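Local coordinates for hydrophilic protein, virA protein (Chromobacterium violaceum, PDB 3BO6) that probably acts as a phosphothreonine lyase effector of the SpvC type, removing phosphate from phosphothreonine by beta-elimination rather than hydrolysis, at residues 38-43 with 93-98. Coordinates in Å, arbitrary orientation, origin at the centre of the assembly. Numbering follows the deposited sequence.
Sequences PDYSGM and VPQAFQ
Two helix starts pack side by side on the antiparallel sheet of the alpha/beta phosphothreonine lyase fold. Pro38 and Asp39 are extended and lead into the short helix 40-44, while 93-98 is the helical first part of helix 93-104. Asp39 is the N-cap: chi1 p lets its OD1 accept from Gly42 N (2.9 Å). The backbones come nearest at Tyr40 and Pro94, CA atoms 5.3 Å apart, and the CA atoms of Asp39 and Gln98 are 6.2 Å apart. Tyr40 and Phe97, both chi1 t, point toward the other segment and form an offset edge-to-face pair, the Tyr40 edge toward the Phe97 face, with centroids 5.8 Å apart and planes at 67°. Tyr40 CA also makes a CH-pi contact with that ring, 4.0 Å from its centroid. Tyr40 CE1 meets Val93 CG1 and its CD2 meets Pro94 CG, both at 3.8 Å; the Tyr40 OH is hydrogen-bonded to Thr117 O and Met119 N. Met43, all-trans, brings SD to 3.7 Å from Phe97 CZ, a Met-aromatic contact at the ring edge, beside Trp114 of strand 113-117. No direct hydrogen bond joins the segments; instead one water donates to Pro38 O (2.7 Å) and to Gln98 OE1 (2.8 Å).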
loop_
_atom_site.group_PDB
_atom_site.type_symbol
_atom_site.label_atom_id
_atom_site.label_comp_id
_atom_site.label_asym_id
_atom_site.label_seq_id
_atom_site.Cartn_x
_atom_site.Cartn_y
_atom_site.Cartn_z
ATOM N N PRO A 38 -16.873 -6.119 -3.038
ATOM C CA PRO A 38 -17.782 -4.975 -2.955
ATOM C C PRO A 38 -17.433 -3.952 -4.029
ATOM O O PRO A 38 -16.294 -3.954 -4.531
ATOM C CB PRO A 38 -17.473 -4.376 -1.567
ATOM C CG PRO A 38 -16.776 -5.442 -0.821
ATOM C CD PRO A 38 -16.041 -6.254 -1.831
ATOM N N ASP A 39 -18.377 -3.091 -4.400
ATOM C CA ASP A 39 -17.973 -1.904 -5.142
ATOM C C ASP A 39 -17.731 -0.754 -4.167
ATOM O O ASP A 39 -17.876 -0.918 -2.953
ATOM C CB ASP A 39 -18.943 -1.549 -6.289
ATOM C CG ASP A 39 -20.311 -1.102 -5.807
ATOM O OD1 ASP A 39 -20.521 -0.960 -4.589
ATOM O OD2 ASP A 39 -21.178 -0.904 -6.684
ATOM N N TYR A 40 -17.341 0.401 -4.695
ATOM C CA TYR A 40 -16.927 1.502 -3.835
ATOM C C TYR A 40 -18.071 1.954 -2.920
ATOM O O TYR A 40 -17.901 2.073 -1.696
ATOM C CB TYR A 40 -16.430 2.670 -4.682
ATOM C CG TYR A 40 -15.978 3.854 -3.855
ATOM C CD1 TYR A 40 -14.782 3.827 -3.168
ATOM C CD2 TYR A 40 -16.759 4.993 -3.767
ATOM C CE1 TYR A 40 -14.362 4.920 -2.422
ATOM C CE2 TYR A 40 -16.352 6.088 -3.022
ATOM C CZ TYR A 40 -15.159 6.042 -2.352
ATOM O OH TYR A 40 -14.757 7.125 -1.589
ATOM N N SER A 41 -19.230 2.223 -3.524
ATOM C CA SER A 41 -20.381 2.704 -2.770
ATOM C C SER A 41 -20.848 1.669 -1.739
ATOM O O SER A 41 -21.262 2.027 -0.645
ATOM C CB SER A 41 -21.520 3.078 -3.718
ATOM O OG SER A 41 -22.609 3.620 -2.993
ATOM N N GLY A 42 -20.757 0.390 -2.084
ATOM C CA GLY A 42 -21.107 -0.676 -1.161
ATOM C C GLY A 42 -20.172 -0.753 0.029
ATOM O O GLY A 42 -20.596 -0.946 1.176
ATOM N N MET A 43 -18.882 -0.614 -0.237
ATOM C CA MET A 43 -17.955 -0.624 0.875
ATOM C C MET A 43 -18.258 0.499 1.875
ATOM O O MET A 43 -18.044 0.323 3.085
ATOM C CB MET A 43 -16.507 -0.585 0.411
ATOM C CG MET A 43 -15.554 -0.730 1.574
ATOM S SD MET A 43 -13.921 -1.270 1.087
ATOM C CE MET A 43 -13.144 -1.324 2.695
ATOM N N VAL A 93 -12.063 8.104 -8.065
ATOM C CA VAL A 93 -11.868 7.113 -7.008
ATOM C C VAL A 93 -12.780 5.875 -7.110
ATOM O O VAL A 93 -12.308 4.758 -6.982
ATOM C CB VAL A 93 -11.901 7.763 -5.608
ATOM C CG1 VAL A 93 -11.791 6.712 -4.537
ATOM C CG2 VAL A 93 -10.755 8.757 -5.485
ATOM N N PRO A 94 -14.094 6.057 -7.345
ATOM C CA PRO A 94 -14.916 4.849 -7.465
ATOM C C PRO A 94 -14.466 3.939 -8.617
ATOM O O PRO A 94 -14.468 2.719 -8.457
ATOM C CB PRO A 94 -16.332 5.407 -7.704
ATOM C CG PRO A 94 -16.306 6.726 -7.063
ATOM C CD PRO A 94 -14.919 7.274 -7.329
ATOM N N GLN A 95 -14.093 4.518 -9.760
ATOM C CA GLN A 95 -13.590 3.736 -10.882
ATOM C C GLN A 95 -12.257 3.055 -10.554
ATOM O O GLN A 95 -12.011 1.923 -10.968
ATOM C CB GLN A 95 -13.410 4.614 -12.129
ATOM C CG GLN A 95 -14.675 5.229 -12.665
ATOM C CD GLN A 95 -14.876 6.650 -12.181
ATOM O OE1 GLN A 95 -14.920 6.911 -10.982
ATOM N NE2 GLN A 95 -14.997 7.581 -13.123
ATOM N N ALA A 96 -11.382 3.746 -9.821
ATOM C CA ALA A 96 -10.114 3.156 -9.398
ATOM C C ALA A 96 -10.359 1.991 -8.452
ATOM O O ALA A 96 -9.732 0.939 -8.571
ATOM C CB ALA A 96 -9.227 4.195 -8.743
ATOM N N PHE A 97 -11.292 2.175 -7.526
ATOM C CA PHE A 97 -11.653 1.092 -6.623
ATOM C C PHE A 97 -12.124 -0.141 -7.418
ATOM O O PHE A 97 -11.720 -1.279 -7.136
ATOM C CB PHE A 97 -12.737 1.563 -5.636
ATOM C CG PHE A 97 -13.050 0.558 -4.559
ATOM C CD1 PHE A 97 -12.469 0.675 -3.308
ATOM C CD2 PHE A 97 -13.936 -0.491 -4.798
ATOM C CE1 PHE A 97 -12.747 -0.244 -2.314
ATOM C CE2 PHE A 97 -14.225 -1.424 -3.798
ATOM C CZ PHE A 97 -13.638 -1.292 -2.554
ATOM N N GLN A 98 -12.989 0.062 -8.412
ATOM C CA GLN A 98 -13.468 -1.049 -9.242
ATOM C C GLN A 98 -12.318 -1.731 -9.973
ATOM O O GLN A 98 -12.287 -2.954 -10.127
ATOM C CB GLN A 98 -14.503 -0.562 -10.264
ATOM C CG GLN A 98 -15.010 -1.658 -11.188
ATOM C CD GLN A 98 -15.997 -2.593 -10.505
ATOM O OE1 GLN A 98 -16.399 -2.367 -9.362
ATOM N NE2 GLN A 98 -16.399 -3.647 -11.213
HETATM O O HOH W 1 -15.371 -3.658 -7.094
#